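Sensor protein CzcS (PDB 5GPO) senses zinc as a histidine kinase of a two-component system, switching on metal detoxification and antibiotic resistance; the piece here is its sensor domain. Local coordinates at the interface of chains A and B. Coordinates in Å, arbitrary orientation; residue numbers count along the deposited sequence, not the author numbering. Chains: chain A/B, Sensor protein CzcS.

Contact 1: the interface of chains A and B. Residues chain A 24, 37-38, 41-42; chain B 53, 55, 65, 67, 114.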
ATOM      1  N   LEU A  24      -6.667  11.644  -9.443  1.00 25.38           N
ATOM      2  CA  LEU A  24      -7.047  12.954  -8.907  1.00 28.10           C
ATOM      3  C   LEU A  24      -7.827  13.778  -9.922  1.00 27.96           C
ATOM      4  O   LEU A  24      -8.811  14.437  -9.574  1.00 33.62           O
ATOM      5  CB  LEU A  24      -5.804  13.735  -8.483  1.00 23.16           C
ATOM      6  CG  LEU A  24      -5.308  13.573  -7.055  1.00 34.96           C
ATOM      7  CD1 LEU A  24      -3.969  14.281  -6.898  1.00 28.12           C
ATOM      8  CD2 LEU A  24      -6.338  14.113  -6.093  1.00 31.91           C
ATOM      9  N   GLN A  37     -13.042  10.508  -0.965  1.00 30.18           N
ATOM     10  CA  GLN A  37     -12.066  10.791  -2.011  1.00 24.43           C
ATOM     11  C   GLN A  37     -10.664  10.389  -1.566  1.00 28.57           C
ATOM     12  O   GLN A  37      -9.903   9.801  -2.339  1.00 24.35           O
ATOM     13  CB  GLN A  37     -12.115  12.276  -2.407  1.00 27.87           C
ATOM     14  CG  GLN A  37     -13.441  12.702  -3.056  1.00 30.52           C
ATOM     15  CD  GLN A  37     -13.496  14.172  -3.468  1.00 34.41           C
ATOM     16  OE1 GLN A  37     -12.724  14.999  -2.988  1.00 30.46           O
ATOM     17  NE2 GLN A  37     -14.423  14.498  -4.362  1.00 30.74           N
ATOM     18  N   ALA A  38     -10.316  10.660  -0.310  1.00 22.16           N
ATOM     19  CA  ALA A  38      -8.993  10.275   0.166  1.00 22.69           C
ATOM     20  C   ALA A  38      -8.829   8.761   0.160  1.00 25.53           C
ATOM     21  O   ALA A  38      -7.777   8.242  -0.232  1.00 22.64           O
ATOM     22  CB  ALA A  38      -8.752  10.840   1.559  1.00 23.78           C
ATOM     23  N   LEU A  41      -8.178   7.508  -3.272  1.00 20.30           N
ATOM     24  CA  LEU A  41      -6.784   7.687  -3.674  1.00 19.79           C
ATOM     25  C   LEU A  41      -5.887   6.645  -3.024  1.00 25.07           C
ATOM     26  O   LEU A  41      -4.990   6.088  -3.678  1.00 23.06           O
ATOM     27  CB  LEU A  41      -6.292   9.084  -3.305  1.00 18.28           C
ATOM     28  CG  LEU A  41      -5.991   9.986  -4.505  1.00 28.22           C
ATOM     29  CD1 LEU A  41      -5.100  11.113  -4.092  1.00 34.40           C
ATOM     30  CD2 LEU A  41      -5.339   9.196  -5.625  1.00 31.57           C
ATOM     31  N   GLN A  42      -6.114   6.384  -1.734  1.00 20.21           N
ATOM     32  CA  GLN A  42      -5.459   5.276  -1.048  1.00 19.89           C
ATOM     33  C   GLN A  42      -5.610   3.964  -1.819  1.00 23.53           C
ATOM     34  O   GLN A  42      -4.634   3.229  -2.009  1.00 22.84           O
ATOM     35  CB  GLN A  42      -6.040   5.159   0.355  1.00 24.65           C
ATOM     36  CG  GLN A  42      -5.470   4.057   1.178  1.00 31.11           C
ATOM     37  CD  GLN A  42      -5.852   4.185   2.627  1.00 30.15           C
ATOM     38  OE1 GLN A  42      -5.094   4.733   3.442  1.00 29.27           O
ATOM     39  NE2 GLN A  42      -7.043   3.706   2.963  1.00 28.44           N
TER
ATOM     40  N   LEU B  53       2.047   9.197   0.437  1.00 16.24           N
ATOM     41  CA  LEU B  53       1.507  10.219  -0.454  1.00 22.08           C
ATOM     42  C   LEU B  53       1.014  11.412   0.344  1.00 21.90           C
ATOM     43  O   LEU B  53       0.218  11.255   1.279  1.00 14.09           O
ATOM     44  CB  LEU B  53       0.384   9.645  -1.319  1.00 16.72           C
ATOM     45  CG  LEU B  53      -0.252  10.599  -2.346  1.00 20.27           C
ATOM     46  CD1 LEU B  53       0.808  11.185  -3.276  1.00 17.67           C
ATOM     47  CD2 LEU B  53      -1.325   9.875  -3.145  1.00 21.42           C
ATOM     48  N   ILE B  55      -0.684  15.271  -0.234  1.00 18.89           N
ATOM     49  CA  ILE B  55      -1.353  16.171  -1.155  1.00 19.41           C
ATOM     50  C   ILE B  55      -1.702  17.432  -0.391  1.00 18.51           C
ATOM     51  O   ILE B  55      -2.403  17.364   0.624  1.00 21.59           O
ATOM     52  CB  ILE B  55      -2.592  15.507  -1.763  1.00 19.85           C
ATOM     53  CG1 ILE B  55      -2.103  14.327  -2.610  1.00 20.91           C
ATOM     54  CG2 ILE B  55      -3.405  16.514  -2.583  1.00 22.60           C
ATOM     55  CD1 ILE B  55      -3.104  13.794  -3.528  1.00 31.06           C
ATOM     56  N   MET B  65      -4.584  15.652   1.932  1.00 23.24           N
ATOM     57  CA  MET B  65      -4.574  14.211   2.160  1.00 25.17           C
ATOM     58  C   MET B  65      -3.168  13.779   2.520  1.00 17.02           C
ATOM     59  O   MET B  65      -2.198  14.291   1.963  1.00 20.43           O
ATOM     60  CB  MET B  65      -5.001  13.406   0.937  1.00 20.66           C
ATOM     61  CG  MET B  65      -6.323  13.737   0.323  1.00 29.26           C
ATOM     62  SD  MET B  65      -6.370  12.731  -1.173  1.00 27.66           S
ATOM     63  CE  MET B  65      -7.780  13.443  -2.002  1.00 31.56           C
ATOM     64  N   PHE B  67      -1.328   9.869   3.594  1.00 20.81           N
ATOM     65  CA  PHE B  67      -1.432   8.474   4.010  1.00 17.08           C
ATOM     66  C   PHE B  67      -0.263   7.671   3.450  1.00 21.38           C
ATOM     67  O   PHE B  67       0.451   8.112   2.554  1.00 18.21           O
ATOM     68  CB  PHE B  67      -2.767   7.856   3.576  1.00 20.59           C
ATOM     69  CG  PHE B  67      -3.118   8.110   2.141  1.00 20.64           C
ATOM     70  CD1 PHE B  67      -2.540   7.360   1.125  1.00 19.35           C
ATOM     71  CD2 PHE B  67      -4.040   9.086   1.802  1.00 22.18           C
ATOM     72  CE1 PHE B  67      -2.871   7.581  -0.202  1.00 20.11           C
ATOM     73  CE2 PHE B  67      -4.376   9.319   0.477  1.00 22.91           C
ATOM     74  CZ  PHE B  67      -3.794   8.562  -0.528  1.00 20.37           C
ATOM     75  N   MET B 114      -7.078  19.243  -9.092  1.00 28.21           N
ATOM     76  CA  MET B 114      -8.112  18.260  -8.843  1.00 30.94           C
ATOM     77  C   MET B 114      -9.351  18.585  -9.668  1.00 34.67           C
ATOM     78  O   MET B 114      -9.557  19.721 -10.108  1.00 38.41           O
ATOM     79  CB  MET B 114      -8.442  18.212  -7.354  1.00 34.82           C
ATOM     80  CG  MET B 114      -7.263  17.777  -6.501  1.00 30.19           C
ATOM     81  SD  MET B 114      -7.727  17.494  -4.799  1.00 33.04           S
ATOM     82  CE  MET B 114      -9.068  16.312  -4.997  1.00 37.38           C
TER
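A:Leu41 and B:Ile55 meet tip to tip at the apolar centre of this patch, where helices of one sensor domain lie on the strands of the other. It is one half of a two-fold pair in the deposited assembly and may belong to a dimer of the sensor domain. The methyls A:Leu41 CD1 and B:Ile55 CD1 are 3.4 Å apart, tighter than ordinary van der Waals contact. The leucine comes to this point from a first torsion displaced from a staggered position (chi1 -113°). The same B:Ile55 methyl also receives the tip of A:Leu24, whose CD1 approaches it to 3.5 Å, so one strand residue bridges helices 7-27 and 34-47. B:Met65 runs roughly perpendicular to A:Leu41 and sets SD 3.6 Å from A:Leu41 CD1; its CG lies against the methyl of A:Ala38. On the other flank, B:Met114 brings CE to 3.7 Å from A:Leu24 CD2. Toward the polar rim, B:Phe67 (chi1 48°) lays one ring face along the helix backbone, A:Gln42 N sitting over its CZ end, 3.4 Å from CZ. A:Gln42 CB covers the same face, and A:Ala38 O is 3.6 Å from CE2. The glutamine amide, turned 73° from the ring, holds OE1 3.9 Å from B:Phe67 CB.

Contact 2: the interface of chains A and B. Residues chain A 51, 106-108, 124, 126; chain B 9, 13, 16.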
ATOM      1  N   LEU A  51       1.756  -5.386  -3.573  1.00 19.08           N
ATOM      2  CA  LEU A  51       1.298  -6.161  -2.428  1.00 13.39           C
ATOM      3  C   LEU A  51      -0.162  -6.516  -2.638  1.00 14.69           C
ATOM      4  O   LEU A  51      -0.941  -5.690  -3.115  1.00 18.05           O
ATOM      5  CB  LEU A  51       1.428  -5.366  -1.124  1.00 17.02           C
ATOM      6  CG  LEU A  51       2.807  -4.914  -0.644  1.00 17.14           C
ATOM      7  CD1 LEU A  51       2.657  -4.043   0.592  1.00 19.78           C
ATOM      8  CD2 LEU A  51       3.674  -6.127  -0.326  1.00 20.20           C
ATOM      9  N   LEU A 106       6.503 -13.712  -3.738  1.00 19.94           N
ATOM     10  CA  LEU A 106       6.707 -14.287  -2.426  1.00 18.93           C
ATOM     11  C   LEU A 106       5.409 -14.068  -1.667  1.00 23.81           C
ATOM     12  O   LEU A 106       4.829 -12.984  -1.739  1.00 20.16           O
ATOM     13  CB  LEU A 106       7.896 -13.646  -1.704  1.00 20.23           C
ATOM     14  CG  LEU A 106       8.041 -13.991  -0.217  1.00 27.05           C
ATOM     15  CD1 LEU A 106       8.227 -15.495  -0.016  1.00 21.50           C
ATOM     16  CD2 LEU A 106       9.172 -13.216   0.471  1.00 25.09           C
ATOM     17  N   SER A 107       4.908 -15.115  -1.029  1.00 16.13           N
ATOM     18  CA  SER A 107       3.694 -15.015  -0.243  1.00 16.84           C
ATOM     19  C   SER A 107       3.910 -15.640   1.125  1.00 14.01           C
ATOM     20  O   SER A 107       4.832 -16.425   1.344  1.00 18.33           O
ATOM     21  CB  SER A 107       2.508 -15.696  -0.945  1.00 15.06           C
ATOM     22  OG  SER A 107       2.352 -15.181  -2.254  1.00 22.82           O
ATOM     23  N   ILE A 108       3.026 -15.277   2.045  1.00 17.26           N
ATOM     24  CA  ILE A 108       3.077 -15.782   3.407  1.00 16.69           C
ATOM     25  C   ILE A 108       1.642 -15.920   3.879  1.00 18.49           C
ATOM     26  O   ILE A 108       0.800 -15.059   3.605  1.00 18.81           O
ATOM     27  CB  ILE A 108       3.918 -14.876   4.337  1.00 18.25           C
ATOM     28  CG1 ILE A 108       4.082 -15.550   5.679  1.00 16.28           C
ATOM     29  CG2 ILE A 108       3.294 -13.464   4.519  1.00 19.01           C
ATOM     30  CD1 ILE A 108       4.947 -14.764   6.627  1.00 17.12           C
ATOM     31  N   LEU A 124      -0.867 -13.141   2.248  1.00 14.68           N
ATOM     32  CA  LEU A 124      -0.270 -11.861   1.850  1.00 14.58           C
ATOM     33  C   LEU A 124       0.794 -12.152   0.803  1.00 14.94           C
ATOM     34  O   LEU A 124       1.737 -12.897   1.079  1.00 19.59           O
ATOM     35  CB  LEU A 124       0.350 -11.138   3.045  1.00 19.44           C
ATOM     36  CG  LEU A 124       1.194  -9.914   2.692  1.00 14.66           C
ATOM     37  CD1 LEU A 124       0.348  -8.819   2.072  1.00 20.09           C
ATOM     38  CD2 LEU A 124       1.934  -9.461   3.944  1.00 19.87           C
ATOM     39  N   SER A 126       3.541 -10.714  -2.372  1.00 14.68           N
ATOM     40  CA  SER A 126       4.434  -9.623  -2.732  1.00 21.06           C
ATOM     41  C   SER A 126       5.119  -9.965  -4.045  1.00 23.02           C
ATOM     42  O   SER A 126       5.541 -11.110  -4.246  1.00 22.14           O
ATOM     43  CB  SER A 126       5.487  -9.386  -1.641  1.00 22.94           C
ATOM     44  OG  SER A 126       6.418  -8.377  -2.030  1.00 31.33           O
TER
ATOM     45  N   GLU B   9      14.084 -11.322   2.489  1.00 30.49           N
ATOM     46  CA  GLU B   9      12.765 -11.232   1.872  1.00 30.41           C
ATOM     47  C   GLU B   9      11.705 -11.884   2.758  1.00 30.46           C
ATOM     48  O   GLU B   9      10.637 -11.306   2.996  1.00 23.88           O
ATOM     49  CB  GLU B   9      12.813 -11.873   0.478  1.00 27.99           C
ATOM     50  CG  GLU B   9      13.416 -10.979  -0.605  1.00 36.97           C
ATOM     51  CD  GLU B   9      13.531 -11.673  -1.964  1.00 38.71           C
ATOM     52  OE1 GLU B   9      13.907 -12.863  -2.004  1.00 31.38           O
ATOM     53  OE2 GLU B   9      13.251 -11.028  -2.995  1.00 42.31           O
ATOM     54  N   LEU B  13       8.546  -9.867   4.706  1.00 22.92           N
ATOM     55  CA  LEU B  13       7.135 -10.167   4.487  1.00 22.01           C
ATOM     56  C   LEU B  13       6.475 -10.680   5.765  1.00 20.13           C
ATOM     57  O   LEU B  13       5.298 -10.389   6.009  1.00 23.92           O
ATOM     58  CB  LEU B  13       6.965 -11.159   3.331  1.00 19.74           C
ATOM     59  CG  LEU B  13       5.599 -11.125   2.642  1.00 26.53           C
ATOM     60  CD1 LEU B  13       5.333  -9.771   2.055  1.00 23.35           C
ATOM     61  CD2 LEU B  13       5.521 -12.214   1.566  1.00 24.58           C
ATOM     62  N   LYS B  16       5.279  -7.774   7.798  1.00 18.22           N
ATOM     63  CA  LYS B  16       4.036  -7.170   7.317  1.00 20.10           C
ATOM     64  C   LYS B  16       2.830  -7.991   7.742  1.00 20.00           C
ATOM     65  O   LYS B  16       1.798  -7.437   8.145  1.00 21.05           O
ATOM     66  CB  LYS B  16       4.043  -7.028   5.790  1.00 18.14           C
ATOM     67  CG  LYS B  16       4.947  -5.947   5.228  1.00 33.37           C
ATOM     68  CD  LYS B  16       4.746  -5.798   3.715  1.00 26.18           C
ATOM     69  CE  LYS B  16       5.495  -4.591   3.199  1.00 31.82           C
ATOM     70  NZ  LYS B  16       6.953  -4.650   3.529  1.00 37.75           N
TER
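B:Leu13 presses into the strands of A:Leu106, A:Ile108, A:Leu124 and A:Ser126, a helix-on-sheet contact of the sensor domain in which the covering helix belongs to the partner chain. Leucine packing dominates, and B:Leu13 alone has 85 Å² of its surface hidden. With CG anti to the backbone N (chi1 -156°), its two methyls spread over neighbouring strands. CD2 turns to strand 104-113, 3.6 Å from A:Leu106 CG, the two leucines lying alongside and pointing opposite ways. The branch carbon, B:Leu13 CG, rests 3.8 Å from A:Ile108 CG2. The other methyl, CD1, faces strand 119-127, where it lies 3.7 Å from A:Ser126 CB and also touches A:Leu124 CD2. Aliphatic lysine contacts form a second group. B:Lys16 runs roughly perpendicular to A:Leu124, its CB 3.7 Å from A:Leu124 CD2. Farther along, the stem lies across A:Leu51, with CE 3.9 Å from A:Leu51 CD1. Carbon-to-carbonyl contacts make up the third group, and both are side-on. A:Leu106 CD2 lies alongside the B:Glu9 carbonyl, 3.5 Å from O and 3.7 Å from C. B:Leu13 CD2 in turn lies beside the A:Leu106 carbonyl, 3.5 Å from O.

Contact 3: the interface of chains A and B. Residues chain A 65, 114, 116; chain B 24, 32, 34, 37.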
ATOM      1  N   MET A  65     -12.477 -11.344   1.453  1.00 23.98           N
ATOM      2  CA  MET A  65     -12.015 -10.020   1.059  1.00 23.70           C
ATOM      3  C   MET A  65     -10.699 -10.161   0.311  1.00 21.62           C
ATOM      4  O   MET A  65      -9.947 -11.125   0.511  1.00 27.04           O
ATOM      5  CB  MET A  65     -11.808  -9.088   2.255  1.00 24.75           C
ATOM      6  CG  MET A  65     -12.572  -9.455   3.500  1.00 37.27           C
ATOM      7  SD  MET A  65     -12.084  -8.435   4.879  1.00 43.72           S
ATOM      8  CE  MET A  65     -12.784  -9.330   6.265  1.00 43.87           C
ATOM      9  N   MET A 114     -10.489 -13.304  14.066  1.00 42.06           N
ATOM     10  CA  MET A 114     -11.102 -12.004  14.282  1.00 46.25           C
ATOM     11  C   MET A 114     -11.552 -11.878  15.732  1.00 39.82           C
ATOM     12  O   MET A 114     -11.444 -12.812  16.534  1.00 40.49           O
ATOM     13  CB  MET A 114     -12.278 -11.795  13.341  1.00 40.37           C
ATOM     14  CG  MET A 114     -11.937 -12.171  11.945  1.00 32.56           C
ATOM     15  SD  MET A 114     -13.132 -11.578  10.766  1.00 47.37           S
ATOM     16  CE  MET A 114     -12.013 -10.992   9.485  1.00 30.35           C
ATOM     17  N   ASN A 116     -14.596 -11.419  16.981  1.00 49.40           N
ATOM     18  CA  ASN A 116     -15.784 -12.236  17.224  1.00 43.78           C
ATOM     19  C   ASN A 116     -15.506 -13.730  17.138  1.00 48.57           C
ATOM     20  O   ASN A 116     -16.453 -14.526  17.153  1.00 47.40           O
ATOM     21  CB  ASN A 116     -16.908 -11.855  16.249  1.00 39.04           C
ATOM     22  CG  ASN A 116     -16.605 -12.214  14.789  1.00 35.69           C
ATOM     23  OD1 ASN A 116     -15.583 -12.819  14.469  1.00 42.27           O
ATOM     24  ND2 ASN A 116     -17.513 -11.839  13.902  1.00 32.69           N
TER
ATOM     25  N   LEU B  24      -5.895  -6.794  13.258  1.00 19.44           N
ATOM     26  CA  LEU B  24      -7.093  -7.609  13.443  1.00 21.79           C
ATOM     27  C   LEU B  24      -7.316  -7.988  14.897  1.00 28.08           C
ATOM     28  O   LEU B  24      -8.457  -7.995  15.374  1.00 24.57           O
ATOM     29  CB  LEU B  24      -7.000  -8.892  12.610  1.00 26.59           C
ATOM     30  CG  LEU B  24      -7.473  -8.918  11.154  1.00 33.54           C
ATOM     31  CD1 LEU B  24      -7.244 -10.291  10.558  1.00 31.31           C
ATOM     32  CD2 LEU B  24      -8.947  -8.539  11.040  1.00 37.52           C
ATOM     33  N   SER B  32     -16.955  -5.535  15.710  1.00 29.80           N
ATOM     34  CA  SER B  32     -17.073  -6.879  15.166  1.00 36.55           C
ATOM     35  C   SER B  32     -17.647  -6.909  13.754  1.00 34.02           C
ATOM     36  O   SER B  32     -17.552  -7.945  13.090  1.00 36.12           O
ATOM     37  CB  SER B  32     -17.920  -7.747  16.107  1.00 33.95           C
ATOM     38  OG  SER B  32     -18.990  -7.006  16.669  1.00 37.67           O
ATOM     39  N   PRO B  34     -18.296  -7.155  10.022  1.00 45.45           N
ATOM     40  CA  PRO B  34     -17.360  -7.622   8.982  1.00 40.71           C
ATOM     41  C   PRO B  34     -16.944  -6.561   7.975  1.00 36.84           C
ATOM     42  O   PRO B  34     -15.789  -6.570   7.531  1.00 46.99           O
ATOM     43  CB  PRO B  34     -18.135  -8.763   8.312  1.00 41.92           C
ATOM     44  CG  PRO B  34     -19.045  -9.265   9.379  1.00 41.30           C
ATOM     45  CD  PRO B  34     -19.463  -8.046  10.154  1.00 51.15           C
ATOM     46  N   GLN B  37     -14.201  -4.638   9.465  1.00 42.92           N
ATOM     47  CA  GLN B  37     -12.922  -5.345   9.476  1.00 41.55           C
ATOM     48  C   GLN B  37     -12.180  -5.165   8.155  1.00 37.05           C
ATOM     49  O   GLN B  37     -10.970  -4.904   8.147  1.00 33.60           O
ATOM     50  CB  GLN B  37     -13.145  -6.829   9.778  1.00 32.70           C
ATOM     51  CG  GLN B  37     -13.933  -7.066  11.063  1.00 32.49           C
ATOM     52  CD  GLN B  37     -13.090  -7.624  12.201  1.00 33.27           C
ATOM     53  OE1 GLN B  37     -12.301  -8.545  12.009  1.00 46.92           O
ATOM     54  NE2 GLN B  37     -13.276  -7.080  13.399  1.00 34.54           N
TER
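This is a mixed helix-to-loop edge of the two-fold pair in the deposited assembly, which may be a biological dimer; here A:Met114 lies against B:Gln37 and continues the packing of B's helices from A's sheet onto the loop after strand 104-113. The methionine crosses the glutamine obliquely, and most of its side chain runs past the amide oxygen. B:Gln37 OE1 is 3.4 Å from A:Met114 SD, and its distances to CB and CE of the same methionine are both 3.5 Å. A bend at chi2 (-108°) turns the glutamine's amide aside from an extended course and brings this oxygen onto the thioether. The polar atom is therefore lined here by carbon and sulphur, a contact of packing and perhaps weak electrostatics. Its methionine partner is bent as well, at chi3 (137°), and B:Leu24 CD2 lies to the side of A:Met114 CE, 4.2 Å away. Packing is thinner on the helix-start side: the end of A:Met65 comes toward B:Pro34, CE standing 4.3 Å from the proline carbonyl O. At the outer end, loop meets loop. A:Asn116 and B:Ser32 hide 38 and 27 Å² respectively, yet their approach is loose. The amide nitrogen A:Asn116 ND2 stops 4.0 Å from the backbone carbonyl B:Ser32 O.

Contact 4: the interface of chains A and B. Residues chain A 53, 112, 122, 124; chain B 16-17, 20, 41, 45.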
ATOM      1  N   LEU A  53      -3.516  -8.789  -0.636  1.00 15.15           N
ATOM      2  CA  LEU A  53      -4.001  -9.446   0.571  1.00 18.81           C
ATOM      3  C   LEU A  53      -5.328 -10.133   0.284  1.00 18.25           C
ATOM      4  O   LEU A  53      -6.286  -9.495  -0.186  1.00 17.37           O
ATOM      5  CB  LEU A  53      -4.158  -8.428   1.712  1.00 19.11           C
ATOM      6  CG  LEU A  53      -4.682  -8.889   3.074  1.00 20.81           C
ATOM      7  CD1 LEU A  53      -3.664  -9.768   3.757  1.00 17.39           C
ATOM      8  CD2 LEU A  53      -4.995  -7.669   3.951  1.00 17.88           C
ATOM      9  N   MET A 112      -5.694 -16.350  11.242  1.00 20.40           N
ATOM     10  CA  MET A 112      -5.924 -15.364  12.278  1.00 19.38           C
ATOM     11  C   MET A 112      -7.341 -15.545  12.809  1.00 22.73           C
ATOM     12  O   MET A 112      -8.179 -16.238  12.214  1.00 27.78           O
ATOM     13  CB  MET A 112      -5.664 -13.929  11.759  1.00 19.89           C
ATOM     14  CG  MET A 112      -4.329 -13.839  11.003  1.00 20.66           C
ATOM     15  SD  MET A 112      -3.765 -12.166  10.635  1.00 18.83           S
ATOM     16  CE  MET A 112      -2.089 -12.539  10.087  1.00 18.41           C
ATOM     17  N   VAL A 122      -5.316 -15.861   6.129  1.00 13.61           N
ATOM     18  CA  VAL A 122      -4.791 -14.582   5.654  1.00 11.64           C
ATOM     19  C   VAL A 122      -3.586 -14.866   4.772  1.00 13.00           C
ATOM     20  O   VAL A 122      -2.571 -15.383   5.252  1.00 15.59           O
ATOM     21  CB  VAL A 122      -4.392 -13.674   6.827  1.00 18.00           C
ATOM     22  CG1 VAL A 122      -3.682 -12.363   6.321  1.00 14.86           C
ATOM     23  CG2 VAL A 122      -5.613 -13.357   7.679  1.00 16.49           C
ATOM     24  N   LEU A 124      -0.867 -13.141   2.248  1.00 14.68           N
ATOM     25  CA  LEU A 124      -0.270 -11.861   1.850  1.00 14.58           C
ATOM     26  C   LEU A 124       0.794 -12.152   0.803  1.00 14.94           C
ATOM     27  O   LEU A 124       1.737 -12.897   1.079  1.00 19.59           O
ATOM     28  CB  LEU A 124       0.350 -11.138   3.045  1.00 19.44           C
ATOM     29  CG  LEU A 124       1.194  -9.914   2.692  1.00 14.66           C
ATOM     30  CD1 LEU A 124       0.348  -8.819   2.072  1.00 20.09           C
ATOM     31  CD2 LEU A 124       1.934  -9.461   3.944  1.00 19.87           C
TER
ATOM     32  N   LYS B  16       5.279  -7.774   7.798  1.00 18.22           N
ATOM     33  CA  LYS B  16       4.036  -7.170   7.317  1.00 20.10           C
ATOM     34  C   LYS B  16       2.830  -7.991   7.742  1.00 20.00           C
ATOM     35  O   LYS B  16       1.798  -7.437   8.145  1.00 21.05           O
ATOM     36  CB  LYS B  16       4.043  -7.028   5.790  1.00 18.14           C
ATOM     37  CG  LYS B  16       4.947  -5.947   5.228  1.00 33.37           C
ATOM     38  CD  LYS B  16       4.746  -5.798   3.715  1.00 26.18           C
ATOM     39  CE  LYS B  16       5.495  -4.591   3.199  1.00 31.82           C
ATOM     40  NZ  LYS B  16       6.953  -4.650   3.529  1.00 37.75           N
ATOM     41  N   LEU B  17       2.937  -9.318   7.638  1.00 17.63           N
ATOM     42  CA  LEU B  17       1.855 -10.187   8.085  1.00 16.39           C
ATOM     43  C   LEU B  17       1.565  -9.977   9.565  1.00 20.45           C
ATOM     44  O   LEU B  17       0.408  -9.997   9.990  1.00 18.22           O
ATOM     45  CB  LEU B  17       2.207 -11.649   7.820  1.00 16.27           C
ATOM     46  CG  LEU B  17       1.075 -12.625   8.146  1.00 19.16           C
ATOM     47  CD1 LEU B  17      -0.072 -12.374   7.191  1.00 17.29           C
ATOM     48  CD2 LEU B  17       1.581 -14.077   8.007  1.00 22.74           C
ATOM     49  N   ILE B  20      -0.433  -6.907   9.971  1.00 18.13           N
ATOM     50  CA  ILE B  20      -1.835  -7.190   9.671  1.00 16.49           C
ATOM     51  C   ILE B  20      -2.509  -7.888  10.845  1.00 17.30           C
ATOM     52  O   ILE B  20      -3.657  -7.582  11.186  1.00 18.30           O
ATOM     53  CB  ILE B  20      -1.954  -8.020   8.380  1.00 15.89           C
ATOM     54  CG1 ILE B  20      -1.490  -7.183   7.191  1.00 16.38           C
ATOM     55  CG2 ILE B  20      -3.396  -8.452   8.176  1.00 17.93           C
ATOM     56  CD1 ILE B  20      -1.255  -7.983   5.937  1.00 25.05           C
ATOM     57  N   LEU B  41      -8.217  -3.582   7.607  1.00 24.34           N
ATOM     58  CA  LEU B  41      -7.131  -4.272   6.913  1.00 28.97           C
ATOM     59  C   LEU B  41      -6.637  -3.463   5.721  1.00 23.85           C
ATOM     60  O   LEU B  41      -5.425  -3.376   5.472  1.00 25.15           O
ATOM     61  CB  LEU B  41      -7.602  -5.646   6.455  1.00 31.64           C
ATOM     62  CG  LEU B  41      -7.881  -6.584   7.612  1.00 24.81           C
ATOM     63  CD1 LEU B  41      -8.478  -7.895   7.097  1.00 33.73           C
ATOM     64  CD2 LEU B  41      -6.579  -6.807   8.342  1.00 26.64           C
ATOM     65  N   LEU B  45      -2.811  -2.147   5.154  1.00 21.94           N
ATOM     66  CA  LEU B  45      -1.968  -2.538   4.026  1.00 18.47           C
ATOM     67  C   LEU B  45      -1.214  -1.331   3.466  1.00 19.17           C
ATOM     68  O   LEU B  45      -0.020  -1.421   3.157  1.00 23.51           O
ATOM     69  CB  LEU B  45      -2.815  -3.211   2.949  1.00 22.74           C
ATOM     70  CG  LEU B  45      -2.043  -3.902   1.820  1.00 23.78           C
ATOM     71  CD1 LEU B  45      -1.088  -4.930   2.373  1.00 20.82           C
ATOM     72  CD2 LEU B  45      -2.969  -4.524   0.792  1.00 20.47           C
TER
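Extended backbone at A:Leu53, A:Val122 and A:Leu124 (phi -113° to -128°) presents their side chains to the helical turns of B:Leu17 and B:Ile20 and, on a second helix, B:Leu41 and B:Leu45. The result is a two-helix cover on a sensor-domain sheet, the helices 7-25 and 34-47 being supplied by the partner chain. A:Leu53 and B:Ile20 meet end to end, with CD1 of each 3.7 Å from the other. The leucine holds CG anti to its backbone N (chi1 179°), which directs the branch away from the strand toward the helices. Its second methyl, CD2, lies 4.1 Å from B:Leu41 CB, the two side chains nearly perpendicular, so A:Leu53 reaches both helices of B. A:Leu124, already packed on B:Lys16, adds contacts on two sides. CD2 is 4.0 Å from B:Ile20 CD1, while CD1 is 4.2 Å from B:Leu45 CD1, a slanting and looser meeting. On the opposite flank A:Met112 CE and A:Val122 CG1 both meet B:Leu17 CD1 from the same general side. A:Val122 lies alongside the leucine, pointing the other way, with CG1 3.7 Å from that methyl. A:Met112 comes at a slant; the extended chain of the methionine carries CE to 3.5 Å from B:Leu17 CD1. The same CE lies 3.6 Å from the backbone oxygen B:Leu17 O.

Contacts 2, 4 and 3 follow one another along a single helix-on-sheet face: the C-alpha centres of contacts 2 and 4 are about 9 Å apart, those of 4 and 3 about 12 Å. A:Leu124 and B:Lys16 belong to contacts 2 and 4; B's helix 7-25 serves contacts 2, 3 and 4, helix 34-47 contacts 3 and 4. Contact 1, its C-alpha centre about 22 to 26 Å from those of the others, lies on the symmetry-related face, reusing positions 24, 37, 65 and 114 of contact 3, where Gln37 and Met114 adopt different torsions, and 41 and 53 of contact 4. Such reciprocal packing of helices on the partner's sheet suggests a dimer that could couple the two sensor domains.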